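Local coordinates for protein esterase A (Caulobacter crescentus, PDB 5GKV) that is a penicillin-binding protein homologue of the beta-lactamase family and probably works as a serine hydrolase with esterase activity, at residues 39-44 with 361-366; 46-51 with 355-360; 60-65 with 217-222; 142-147 with 174-179; 275-280 with 346-351. All coordinates share one frame; numbering follows the deposited sequence.

Contact 1 (39-44 with 361-366); sequences GELGAR and VMNKQG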
# COMPACT_ATOMS: atom_id res chain seq x y z
N GLY A 39 -13.29 -4.30 19.30
CA GLY A 39 -12.10 -4.42 18.48
C GLY A 39 -12.07 -3.54 17.24
O GLY A 39 -11.02 -3.42 16.60
N GLU A 40 -13.20 -2.92 16.91
CA GLU A 40 -13.34 -2.19 15.65
C GLU A 40 -14.07 -0.88 15.89
O GLU A 40 -14.73 -0.68 16.92
CB GLU A 40 -14.15 -3.00 14.62
CG GLU A 40 -13.49 -4.31 14.18
CD GLU A 40 -12.37 -4.12 13.15
OE1 GLU A 40 -11.74 -3.04 13.10
OE2 GLU A 40 -12.12 -5.08 12.38
N LEU A 41 -13.96 0.00 14.89
CA LEU A 41 -14.96 1.06 14.69
C LEU A 41 -15.82 0.64 13.50
O LEU A 41 -16.95 0.18 13.69
CB LEU A 41 -14.29 2.42 14.46
CG LEU A 41 -15.22 3.61 14.19
CD1 LEU A 41 -16.24 3.75 15.35
CD2 LEU A 41 -14.42 4.90 14.02
N GLY A 42 -15.29 0.74 12.29
CA GLY A 42 -15.93 0.14 11.13
C GLY A 42 -14.89 -0.56 10.27
O GLY A 42 -13.69 -0.25 10.33
N ALA A 43 -15.37 -1.51 9.46
CA ALA A 43 -14.44 -2.28 8.64
C ALA A 43 -15.17 -2.95 7.48
O ALA A 43 -16.38 -3.19 7.54
CB ALA A 43 -13.70 -3.34 9.48
N ARG A 44 -14.40 -3.26 6.45
CA ARG A 44 -14.90 -4.03 5.33
C ARG A 44 -13.82 -5.01 4.90
O ARG A 44 -12.63 -4.67 4.86
CB ARG A 44 -15.30 -3.11 4.17
CG ARG A 44 -16.10 -3.79 3.05
CD ARG A 44 -16.55 -2.76 2.02
NE ARG A 44 -17.47 -3.29 1.02
CZ ARG A 44 -17.99 -2.53 0.05
NH1 ARG A 44 -17.64 -1.24 -0.03
NH2 ARG A 44 -18.82 -3.05 -0.82
N VAL A 361 -9.95 -3.31 5.09
CA VAL A 361 -9.90 -1.85 5.16
C VAL A 361 -10.73 -1.43 6.37
O VAL A 361 -11.91 -1.77 6.47
CB VAL A 361 -10.44 -1.20 3.88
CG1 VAL A 361 -10.44 0.33 4.03
CG2 VAL A 361 -9.57 -1.62 2.65
N MET A 362 -10.11 -0.71 7.30
CA MET A 362 -10.80 -0.37 8.54
C MET A 362 -10.41 1.03 8.96
O MET A 362 -9.45 1.60 8.44
CB MET A 362 -10.48 -1.38 9.67
CG MET A 362 -9.10 -1.17 10.35
SD MET A 362 -7.62 -1.13 9.29
CE MET A 362 -6.86 0.38 9.90
N ASN A 363 -11.13 1.59 9.94
CA ASN A 363 -10.81 2.93 10.38
C ASN A 363 -10.37 3.03 11.84
O ASN A 363 -9.90 4.10 12.24
CB ASN A 363 -11.97 3.91 10.11
CG ASN A 363 -13.27 3.51 10.80
OD1 ASN A 363 -13.39 2.43 11.35
ND2 ASN A 363 -14.27 4.40 10.74
N LYS A 364 -10.48 1.97 12.62
CA LYS A 364 -9.84 1.94 13.94
C LYS A 364 -8.39 1.46 13.78
O LYS A 364 -8.14 0.31 13.41
CB LYS A 364 -10.62 1.06 14.92
CG LYS A 364 -9.97 1.00 16.31
CD LYS A 364 -10.83 0.21 17.28
CE LYS A 364 -10.14 0.02 18.64
NZ LYS A 364 -9.94 1.34 19.33
N GLN A 365 -7.45 2.35 14.05
CA GLN A 365 -6.03 2.06 13.84
C GLN A 365 -5.47 1.28 15.01
O GLN A 365 -5.62 1.69 16.17
CB GLN A 365 -5.26 3.36 13.63
CG GLN A 365 -5.79 4.14 12.43
CD GLN A 365 -4.96 5.39 12.12
OE1 GLN A 365 -4.52 6.11 13.02
NE2 GLN A 365 -4.74 5.64 10.84
N GLY A 366 -4.82 0.15 14.73
CA GLY A 366 -4.08 -0.58 15.73
C GLY A 366 -2.64 -0.10 15.76
O GLY A 366 -2.27 0.90 15.15
O HOH W 1 -12.19 -0.47 12.57
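Leu41 lays its CD2 methyl over one face of the Asn363 amide, 3.3 Å from ND2, and the two side chains cross at about a right angle. Beneath that cover the amide does backbone work. Asn363 CG is set between the backbone N and the carbonyl carbon (chi1 59°). Its OD1 accepts from Gly42 N of the neighbouring strand at 2.7 Å, in the carbonyl plane and on a lone pair. The same residue also uses its main chain, Asn363 N giving a 3.2 Å bond to Gly42 O. ND2 faces elsewhere, toward the carbonyls of Asp220 and Phe61. This is how two neighbouring central strands of the antiparallel sheet of a penicillin-recognising fold part company: Arg44 and Val361 form a regular hydrogen-bonded pair, Ala43 and Met362 a non-hydrogen-bonded one with CB atoms 3.8 Å apart, and beyond them a side-chain carbonyl, not a main-chain one, accepts the Gly42 N-H. A water bridges the strands at the next position, accepting from Leu41 N and from Lys364 N at 3.0 Å, with Gly42 O and Glu40 OE1 as possible takers of its protons. Glu40 is itself held by Arg374 and by Tyr360 OH. Lys364 is extended as far as CE; its CB rests 3.5 Å from Leu41 N, and Lys364 CD lies 3.7 Å from Glu40 C.

Contact 2 (46-51 with 355-360); sequences AFAIEG and GVSGAY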
# COMPACT_ATOMS: atom_id res chain seq x y z
N ALA A 46 -12.98 -7.99 1.92
CA ALA A 46 -13.37 -8.54 0.64
C ALA A 46 -12.37 -9.61 0.24
O ALA A 46 -11.16 -9.44 0.42
CB ALA A 46 -13.45 -7.45 -0.44
N PHE A 47 -12.88 -10.70 -0.34
CA PHE A 47 -12.07 -11.82 -0.78
C PHE A 47 -12.51 -12.20 -2.18
O PHE A 47 -13.71 -12.24 -2.47
CB PHE A 47 -12.21 -13.01 0.20
CG PHE A 47 -11.24 -14.12 -0.06
CD1 PHE A 47 -9.91 -14.00 0.33
CD2 PHE A 47 -11.66 -15.31 -0.65
CE1 PHE A 47 -9.02 -15.04 0.11
CE2 PHE A 47 -10.77 -16.35 -0.86
CZ PHE A 47 -9.45 -16.21 -0.49
N ALA A 48 -11.53 -12.44 -3.06
CA ALA A 48 -11.81 -12.62 -4.48
C ALA A 48 -11.13 -13.88 -4.99
O ALA A 48 -10.03 -14.23 -4.56
CB ALA A 48 -11.35 -11.41 -5.31
N ILE A 49 -11.81 -14.55 -5.92
CA ILE A 49 -11.30 -15.74 -6.58
C ILE A 49 -11.26 -15.44 -8.06
O ILE A 49 -12.30 -15.11 -8.64
CB ILE A 49 -12.16 -16.98 -6.29
CG1 ILE A 49 -12.12 -17.33 -4.81
CG2 ILE A 49 -11.69 -18.16 -7.14
CD1 ILE A 49 -13.11 -18.41 -4.41
N GLU A 50 -10.08 -15.52 -8.65
CA GLU A 50 -9.87 -15.19 -10.06
C GLU A 50 -10.49 -13.85 -10.41
O GLU A 50 -11.19 -13.70 -11.41
CB GLU A 50 -10.39 -16.31 -10.96
CG GLU A 50 -9.74 -17.64 -10.59
CD GLU A 50 -10.25 -18.81 -11.40
OE1 GLU A 50 -11.36 -18.73 -11.95
OE2 GLU A 50 -9.51 -19.82 -11.48
N GLY A 51 -10.23 -12.85 -9.55
CA GLY A 51 -10.68 -11.50 -9.79
C GLY A 51 -12.12 -11.20 -9.44
O GLY A 51 -12.53 -10.04 -9.51
N GLY A 355 -4.75 -18.21 -7.11
CA GLY A 355 -5.73 -17.42 -7.83
C GLY A 355 -6.62 -16.53 -6.97
O GLY A 355 -7.67 -16.09 -7.45
N VAL A 356 -6.24 -16.24 -5.73
CA VAL A 356 -7.11 -15.49 -4.83
C VAL A 356 -6.47 -14.15 -4.49
O VAL A 356 -5.27 -13.94 -4.69
CB VAL A 356 -7.45 -16.28 -3.55
CG1 VAL A 356 -8.04 -17.64 -3.90
CG2 VAL A 356 -6.21 -16.45 -2.67
N SER A 357 -7.28 -13.24 -3.97
CA SER A 357 -6.82 -11.94 -3.53
C SER A 357 -7.76 -11.45 -2.44
O SER A 357 -8.86 -11.98 -2.26
CB SER A 357 -6.79 -10.92 -4.68
OG SER A 357 -8.10 -10.80 -5.21
N GLY A 358 -7.34 -10.40 -1.74
CA GLY A 358 -8.23 -9.85 -0.72
C GLY A 358 -7.75 -8.51 -0.21
O GLY A 358 -6.63 -8.06 -0.51
N ALA A 359 -8.61 -7.87 0.57
CA ALA A 359 -8.23 -6.63 1.22
C ALA A 359 -9.04 -6.45 2.49
O ALA A 359 -10.22 -6.79 2.54
CB ALA A 359 -8.44 -5.42 0.30
N TYR A 360 -8.38 -5.93 3.52
CA TYR A 360 -9.03 -5.54 4.77
C TYR A 360 -8.84 -4.04 4.93
O TYR A 360 -7.71 -3.55 4.90
CB TYR A 360 -8.40 -6.30 5.94
CG TYR A 360 -8.79 -5.80 7.32
CD1 TYR A 360 -10.04 -6.11 7.87
CD2 TYR A 360 -7.90 -5.04 8.07
CE1 TYR A 360 -10.38 -5.66 9.14
CE2 TYR A 360 -8.23 -4.60 9.32
CZ TYR A 360 -9.47 -4.91 9.86
OH TYR A 360 -9.80 -4.45 11.12
O HOH W 2 -8.76 -12.91 -7.11
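The ring of Phe47 leans across the neighbouring strand at the place where its partner, Gly358, has no side chain. Phe47 CG lies anti to the backbone N (chi1 -171°). CD1 of the ring is 3.4 Å from Ser357 O and CZ is 3.7 Å from Val356 CB, both partners meeting the ring obliquely. Beside it, Gly358 CA lies 3.2 Å from Ala46 O. Ile49 continues this face, side by side with Val356 and pointing the same way. The strands are central members of the antiparallel sheet of the beta-lactamase-like fold, and helix 373-384 packs on the Phe47 face through Ala382 and Tyr383. Their ladder is regular: Ala46 pairs with Ala359 and Ala48 with Ser357 through two hydrogen bonds each, and Glu50 N closes the end on Gly355 O at 2.8 Å. At that end Gly355 and Val356 both face Asp351, a G1 beta bulge. On the other face Ser357 OG sits 3.3 Å from Ala48 CB and bonds to Ala274 O of helix 270-281. It also takes a proton from a water at 2.9 Å, and that water accepts from Gly51 N at 2.8 Å.

Contact 3 (60-65 with 217-222); sequences GFADRK and RVADLM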
# COMPACT_ATOMS: atom_id res chain seq x y z
N GLY A 60 -20.09 -2.19 11.59
CA GLY A 60 -19.75 -1.02 12.39
C GLY A 60 -19.98 0.31 11.68
O GLY A 60 -20.90 0.46 10.86
N PHE A 61 -19.11 1.28 11.98
CA PHE A 61 -19.42 2.69 11.75
C PHE A 61 -18.32 3.43 11.01
O PHE A 61 -17.12 3.17 11.21
CB PHE A 61 -19.72 3.39 13.08
CG PHE A 61 -20.78 2.69 13.86
CD1 PHE A 61 -20.45 1.70 14.79
CD2 PHE A 61 -22.12 2.94 13.59
CE1 PHE A 61 -21.45 1.00 15.48
CE2 PHE A 61 -23.13 2.24 14.29
CZ PHE A 61 -22.77 1.28 15.23
N ALA A 62 -18.74 4.37 10.17
CA ALA A 62 -17.81 5.22 9.44
C ALA A 62 -17.31 6.37 10.29
O ALA A 62 -16.21 6.88 10.06
CB ALA A 62 -18.49 5.77 8.18
N ASP A 63 -18.09 6.78 11.30
CA ASP A 63 -17.81 7.99 12.07
C ASP A 63 -17.46 7.67 13.52
O ASP A 63 -17.90 6.66 14.08
CB ASP A 63 -19.03 8.93 12.03
CG ASP A 63 -20.26 8.34 12.72
OD1 ASP A 63 -20.55 7.13 12.54
OD2 ASP A 63 -20.94 9.09 13.46
N ARG A 64 -16.66 8.55 14.14
CA ARG A 64 -16.27 8.32 15.53
C ARG A 64 -17.47 8.37 16.48
O ARG A 64 -17.44 7.73 17.53
CB ARG A 64 -15.20 9.34 15.98
CG ARG A 64 -13.77 8.95 15.55
CD ARG A 64 -12.73 10.01 15.97
NE ARG A 64 -13.05 11.32 15.41
CZ ARG A 64 -12.51 11.81 14.30
NH1 ARG A 64 -11.62 11.10 13.63
NH2 ARG A 64 -12.85 13.02 13.87
N LYS A 65 -18.53 9.09 16.12
CA LYS A 65 -19.74 9.14 16.94
C LYS A 65 -20.60 7.88 16.86
O LYS A 65 -21.56 7.76 17.63
CB LYS A 65 -20.60 10.35 16.56
CG LYS A 65 -20.03 11.70 16.98
CD LYS A 65 -21.05 12.81 16.76
CE LYS A 65 -20.42 14.08 16.24
NZ LYS A 65 -21.48 15.10 15.95
N ARG A 217 -17.94 11.03 2.01
CA ARG A 217 -18.07 9.60 2.29
C ARG A 217 -16.77 8.99 2.80
O ARG A 217 -16.66 7.75 2.87
CB ARG A 217 -18.57 8.86 1.05
CG ARG A 217 -17.64 8.86 -0.16
CD ARG A 217 -18.45 8.55 -1.44
NE ARG A 217 -17.62 8.48 -2.64
CZ ARG A 217 -17.07 7.36 -3.12
NH1 ARG A 217 -17.25 6.21 -2.48
NH2 ARG A 217 -16.34 7.39 -4.22
N VAL A 218 -15.80 9.81 3.18
CA VAL A 218 -14.56 9.34 3.76
C VAL A 218 -14.76 9.10 5.26
O VAL A 218 -15.26 9.97 5.97
CB VAL A 218 -13.42 10.34 3.51
CG1 VAL A 218 -12.18 9.97 4.35
CG2 VAL A 218 -13.09 10.38 2.04
N ALA A 219 -14.36 7.92 5.73
CA ALA A 219 -14.55 7.55 7.13
C ALA A 219 -13.66 8.38 8.03
O ALA A 219 -12.54 8.72 7.68
CB ALA A 219 -14.24 6.07 7.32
N ASP A 220 -14.17 8.71 9.22
CA ASP A 220 -13.31 9.16 10.31
C ASP A 220 -12.30 8.08 10.66
O ASP A 220 -12.59 6.88 10.61
CB ASP A 220 -14.11 9.42 11.60
CG ASP A 220 -15.05 10.59 11.50
OD1 ASP A 220 -14.92 11.42 10.57
OD2 ASP A 220 -15.92 10.68 12.39
N LEU A 221 -11.14 8.51 11.11
CA LEU A 221 -10.14 7.61 11.67
C LEU A 221 -10.12 7.73 13.18
O LEU A 221 -10.37 8.80 13.75
CB LEU A 221 -8.76 7.92 11.09
CG LEU A 221 -8.66 7.76 9.58
CD1 LEU A 221 -7.31 8.26 9.10
CD2 LEU A 221 -8.83 6.28 9.23
N MET A 222 -9.83 6.61 13.84
CA MET A 222 -9.52 6.60 15.25
C MET A 222 -8.05 6.24 15.39
O MET A 222 -7.63 5.16 14.96
CB MET A 222 -10.40 5.60 16.00
CG MET A 222 -10.24 5.68 17.50
SD MET A 222 -11.29 4.48 18.32
CE MET A 222 -12.25 3.89 16.93
O HOH W 3 -10.18 11.46 10.63
O HOH W 4 -17.74 11.72 14.15
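Arg64 and Asp220 meet with their flat groups stacked, guanidinium and carboxylate planes only 10° apart, although the side chains cross at about a right angle. Asp220 CB lies over one face of the guanidinium, offset toward its rim and 3.6 Å from NH1. The edge does the bonding: NH1 donates to Leu221 O at 2.6 Å, with that oxygen practically in the guanidinium plane. The arginine chain bends at chi3 (-58°), where NE leaves the extended line. The carboxylate, for its part, looks to the main chain. Asp220 OD2 takes the backbone N-H of Arg64 on its anti lone pair at 2.9 Å, nearly straight at 166°, and a water donates to the same oxygen at 2.7 Å. Behind this pair Asp220 N makes a weak bond to Ala62 O, and Ala62 and Ala219 pack CB to CB. Two irregular loops are thereby joined at the protein surface, one following strand 52-60 and the other preceding helix 235-241. Since Asp220 OD2 stands 4.1 Å from Arg64 NH2 and well out of the guanidinium plane, the opposite charges can favour each other only at a distance; the carboxylate may partly offset the closeness of Arg64 NH1 to Arg223, while directional hold comes from bonds to backbone atoms.

Contact 4 (142-147 with 174-179); sequences AIWFDW and YGYLAG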
# COMPACT_ATOMS: atom_id res chain seq x y z
N ALA A 142 5.82 20.93 6.12
CA ALA A 142 4.88 21.06 5.01
C ALA A 142 5.51 20.79 3.65
O ALA A 142 4.83 20.95 2.63
CB ALA A 142 4.23 22.45 5.01
N ILE A 143 6.79 20.40 3.62
CA ILE A 143 7.46 20.15 2.34
C ILE A 143 6.70 19.10 1.55
O ILE A 143 6.63 19.18 0.32
CB ILE A 143 8.93 19.74 2.55
CG1 ILE A 143 9.67 19.70 1.21
CG2 ILE A 143 9.03 18.39 3.25
CD1 ILE A 143 11.16 19.41 1.32
N TRP A 144 6.08 18.14 2.25
CA TRP A 144 5.41 17.02 1.59
C TRP A 144 4.27 17.49 0.69
O TRP A 144 3.92 16.79 -0.26
CB TRP A 144 4.89 16.04 2.64
CG TRP A 144 5.93 15.56 3.65
CD1 TRP A 144 6.01 15.89 4.98
CD2 TRP A 144 7.02 14.65 3.40
NE1 TRP A 144 7.07 15.24 5.57
CE2 TRP A 144 7.71 14.48 4.62
CE3 TRP A 144 7.48 13.98 2.26
CZ2 TRP A 144 8.84 13.65 4.73
CZ3 TRP A 144 8.60 13.16 2.37
CH2 TRP A 144 9.26 13.00 3.60
N PHE A 145 3.70 18.67 0.96
CA PHE A 145 2.64 19.22 0.11
C PHE A 145 3.17 19.95 -1.12
O PHE A 145 2.38 20.45 -1.92
CB PHE A 145 1.75 20.16 0.92
CG PHE A 145 0.97 19.46 1.99
CD1 PHE A 145 -0.19 18.78 1.68
CD2 PHE A 145 1.42 19.47 3.30
CE1 PHE A 145 -0.91 18.12 2.67
CE2 PHE A 145 0.70 18.82 4.30
CZ PHE A 145 -0.46 18.15 3.98
N ASP A 146 4.49 20.02 -1.28
CA ASP A 146 5.13 20.64 -2.43
C ASP A 146 5.89 19.53 -3.15
O ASP A 146 7.05 19.26 -2.82
CB ASP A 146 6.06 21.78 -1.98
CG ASP A 146 6.76 22.47 -3.15
OD1 ASP A 146 6.84 21.90 -4.26
OD2 ASP A 146 7.25 23.59 -2.93
N TRP A 147 5.23 18.89 -4.12
CA TRP A 147 5.81 17.75 -4.83
C TRP A 147 7.22 18.05 -5.31
O TRP A 147 8.15 17.27 -5.06
CB TRP A 147 4.93 17.36 -6.02
CG TRP A 147 5.42 16.12 -6.68
CD1 TRP A 147 6.30 16.04 -7.73
CD2 TRP A 147 5.09 14.78 -6.33
NE1 TRP A 147 6.52 14.72 -8.05
CE2 TRP A 147 5.80 13.92 -7.20
CE3 TRP A 147 4.27 14.21 -5.34
CZ2 TRP A 147 5.71 12.53 -7.11
CZ3 TRP A 147 4.17 12.83 -5.26
CH2 TRP A 147 4.89 12.01 -6.15
N TYR A 174 9.09 7.00 -0.30
CA TYR A 174 8.87 6.05 -1.39
C TYR A 174 7.86 6.56 -2.40
O TYR A 174 8.00 6.31 -3.60
CB TYR A 174 8.40 4.71 -0.82
CG TYR A 174 7.75 3.70 -1.77
CD1 TYR A 174 6.41 3.81 -2.13
CD2 TYR A 174 8.46 2.58 -2.23
CE1 TYR A 174 5.79 2.88 -2.95
CE2 TYR A 174 7.85 1.63 -3.06
CZ TYR A 174 6.50 1.79 -3.40
OH TYR A 174 5.85 0.86 -4.21
N GLY A 175 6.81 7.23 -1.93
CA GLY A 175 5.77 7.67 -2.85
C GLY A 175 6.26 8.73 -3.81
O GLY A 175 5.79 8.80 -4.95
N TYR A 176 7.21 9.55 -3.37
CA TYR A 176 7.80 10.56 -4.23
C TYR A 176 8.83 9.94 -5.17
O TYR A 176 8.92 10.33 -6.34
CB TYR A 176 8.41 11.67 -3.39
CG TYR A 176 7.38 12.36 -2.52
CD1 TYR A 176 7.02 11.83 -1.27
CD2 TYR A 176 6.75 13.54 -2.94
CE1 TYR A 176 6.07 12.45 -0.47
CE2 TYR A 176 5.80 14.18 -2.14
CZ TYR A 176 5.47 13.63 -0.91
OH TYR A 176 4.52 14.23 -0.10
N LEU A 177 9.59 8.95 -4.69
CA LEU A 177 10.51 8.23 -5.58
C LEU A 177 9.75 7.53 -6.70
O LEU A 177 10.03 7.74 -7.88
CB LEU A 177 11.34 7.23 -4.78
CG LEU A 177 12.29 7.78 -3.72
CD1 LEU A 177 13.11 6.64 -3.09
CD2 LEU A 177 13.19 8.85 -4.32
N ALA A 178 8.79 6.67 -6.33
CA ALA A 178 7.97 5.97 -7.32
C ALA A 178 7.19 6.95 -8.17
O ALA A 178 7.11 6.79 -9.40
CB ALA A 178 7.02 4.99 -6.62
N GLY A 179 6.59 7.97 -7.55
CA GLY A 179 5.72 8.88 -8.28
C GLY A 179 6.47 9.69 -9.31
O GLY A 179 5.96 9.96 -10.40
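Tyr176 reaches from its helix to place its ring between the indoles of Trp144 and Trp147. From CB, CG lies beside the backbone N, anti to the carbonyl carbon (chi1 -60°), and the ring end comes near the other segment. Along one side, CD2 lies over a face of the Trp147 indole, 3.5 Å from CE3 and offset toward the rim, and CE2 keeps close to the same atom. Along the other side, CE1 comes 3.4 Å from Trp144 CE3, at the edge of that indole and near its plane. Both ring pairs are oblique, with planes at 34° for Trp147 and 42° for Trp144. At the tip, Tyr176 OH donates to Trp144 O at 2.6 Å and also touches Trp144 CB at 3.3 Å. The bond ties the tyrosine tip to the main chain of Trp144. Trp147 goes past the tyrosine to the helix backbone: CH2 approaches Gly175 O, and CZ2 lies 3.7 Å from Gly179 C, the indole edge lying close to a residue with no side chain. The indole nitrogens are held further off, Trp144 NE1 by Trp245 O and Trp147 NE1 by Glu180. In the helical part of the fold, the cluster joins helix 173-186 to the 3-10 turn that includes Trp144 and to helix 147-156, which Asp146 N-caps and whose Thr150 and Leu154 also touch Tyr176.

Contact 5 (275-280 with 346-351); sequences RLMGAL and SCAFAD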
# COMPACT_ATOMS: atom_id res chain seq x y z
N ARG A 275 -10.37 -6.49 -6.07
CA ARG A 275 -10.48 -6.66 -7.51
C ARG A 275 -9.17 -6.31 -8.21
O ARG A 275 -8.72 -7.04 -9.10
CB ARG A 275 -11.63 -5.80 -8.05
CG ARG A 275 -13.00 -6.24 -7.55
CD ARG A 275 -14.12 -5.35 -8.07
NE ARG A 275 -14.11 -5.29 -9.52
CZ ARG A 275 -14.54 -4.25 -10.24
NH1 ARG A 275 -15.02 -3.17 -9.64
NH2 ARG A 275 -14.47 -4.29 -11.57
N LEU A 276 -8.53 -5.20 -7.80
CA LEU A 276 -7.28 -4.80 -8.44
C LEU A 276 -6.19 -5.84 -8.21
O LEU A 276 -5.53 -6.29 -9.16
CB LEU A 276 -6.84 -3.42 -7.93
CG LEU A 276 -5.55 -2.87 -8.56
CD1 LEU A 276 -5.72 -2.67 -10.06
CD2 LEU A 276 -5.13 -1.58 -7.90
N MET A 277 -5.98 -6.25 -6.94
CA MET A 277 -5.02 -7.31 -6.68
C MET A 277 -5.46 -8.63 -7.29
O MET A 277 -4.62 -9.45 -7.65
CB MET A 277 -4.80 -7.48 -5.17
CG MET A 277 -4.26 -6.25 -4.45
SD MET A 277 -2.72 -5.60 -5.14
CE MET A 277 -1.57 -6.80 -4.45
N GLY A 278 -6.78 -8.83 -7.44
CA GLY A 278 -7.27 -10.03 -8.10
C GLY A 278 -6.77 -10.16 -9.53
O GLY A 278 -6.48 -11.27 -9.99
N ALA A 279 -6.64 -9.04 -10.24
CA ALA A 279 -6.07 -9.09 -11.58
C ALA A 279 -4.64 -9.62 -11.55
O ALA A 279 -4.25 -10.41 -12.42
CB ALA A 279 -6.12 -7.70 -12.23
N LEU A 280 -3.85 -9.20 -10.56
CA LEU A 280 -2.50 -9.73 -10.40
C LEU A 280 -2.49 -11.20 -9.97
O LEU A 280 -1.48 -11.88 -10.16
CB LEU A 280 -1.72 -8.88 -9.38
CG LEU A 280 -1.75 -7.37 -9.60
CD1 LEU A 280 -0.81 -6.66 -8.62
CD2 LEU A 280 -1.36 -7.05 -11.05
N SER A 346 -4.77 -1.84 7.71
CA SER A 346 -5.29 -2.21 6.40
C SER A 346 -4.27 -3.04 5.61
O SER A 346 -3.06 -3.02 5.89
CB SER A 346 -5.68 -0.96 5.60
OG SER A 346 -4.54 -0.24 5.12
N CYS A 347 -4.76 -3.76 4.61
CA CYS A 347 -3.85 -4.49 3.73
C CYS A 347 -4.58 -4.89 2.46
O CYS A 347 -5.81 -4.91 2.41
CB CYS A 347 -3.27 -5.74 4.42
SG CYS A 347 -4.49 -7.10 4.58
N ALA A 348 -3.79 -5.22 1.44
CA ALA A 348 -4.32 -5.84 0.23
C ALA A 348 -3.26 -6.79 -0.30
O ALA A 348 -2.06 -6.48 -0.24
CB ALA A 348 -4.69 -4.79 -0.82
N PHE A 349 -3.69 -7.95 -0.79
CA PHE A 349 -2.72 -8.95 -1.24
C PHE A 349 -3.25 -9.71 -2.44
O PHE A 349 -4.47 -9.78 -2.67
CB PHE A 349 -2.38 -9.94 -0.11
CG PHE A 349 -3.51 -10.89 0.18
CD1 PHE A 349 -4.58 -10.49 0.98
CD2 PHE A 349 -3.54 -12.16 -0.39
CE1 PHE A 349 -5.65 -11.36 1.23
CE2 PHE A 349 -4.61 -13.03 -0.14
CZ PHE A 349 -5.65 -12.64 0.67
N ALA A 350 -2.32 -10.34 -3.16
CA ALA A 350 -2.61 -11.23 -4.27
C ALA A 350 -1.86 -12.54 -4.08
O ALA A 350 -0.73 -12.55 -3.60
CB ALA A 350 -2.20 -10.61 -5.62
N ASP A 351 -2.49 -13.64 -4.48
CA ASP A 351 -1.87 -14.96 -4.44
C ASP A 351 -2.01 -15.56 -5.84
O ASP A 351 -3.03 -16.17 -6.16
CB ASP A 351 -2.51 -15.84 -3.37
CG ASP A 351 -1.92 -17.23 -3.30
OD1 ASP A 351 -1.07 -17.60 -4.16
OD2 ASP A 351 -2.34 -17.97 -2.38
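The peptide group between Phe349 and Ala350 is the flat surface on which Met277 rests. One face carries the methionine: CB stands almost directly above Phe349 O at 3.4 Å, and CE lies over the same face, near the C-N bond but displaced from it, 3.8 Å from Ala350 N. The Phe349 side chain departs on the other side of that plane, toward Ile379 and Tyr383 of helix 373-384. At the edge is a neighbouring strand, with Ser357 CB close to Phe349 O and near the peptide plane; Phe338, on strand 338-341, is a further neighbour of Ala350. Met277 arches over the peptide, its bends at chi2 (-55°) and chi3 (-78°) bringing CE back toward the strand. Midway along the chain, CG touches Ala348 CB at 3.9 Å. Ala350 CB points toward the helix, meeting Met277 O at 3.4 Å and Met277 CE at 4.0 Å, with Leu280 CB a little farther away at 4.2 Å. No hydrogen bond crosses the contact; it is held by apolar packing of small strand residues against a helix. The alanines let the helix come close, its axis approaching that of the strand to 6.9 Å at a crossing angle of -24°, so that helix and strand run nearly parallel. With helix 270-281 on the alanine face and helix 373-384 on the phenylalanine face, strand 347-351 is buried in the middle layer of an alpha-beta-alpha sandwich, the sheet domain typical of beta-lactamases and penicillin-binding proteins.

Contacts 1 and 2 hold the same two strands at opposite ends, and contact 5 sets a helix against the next strand of that sheet; Val356 and Gly358 bond on to Asp351 and Phe349, so contacts 2 and 5 share a strand boundary. All three are buried, yet they move from backbone ladder with water and side-chain substitutes in contact 1, through a regular ladder in contact 2, to pure apolar packing in contact 5. Contact 3 is the surface member, charged and loop-bound, and continues contact 1 through Leu41 with Phe61 and Gln365 with Met222. Contact 4, buried among helices, stands apart, its centre about 30 Å from that of contact 2, and relies on aromatic rings.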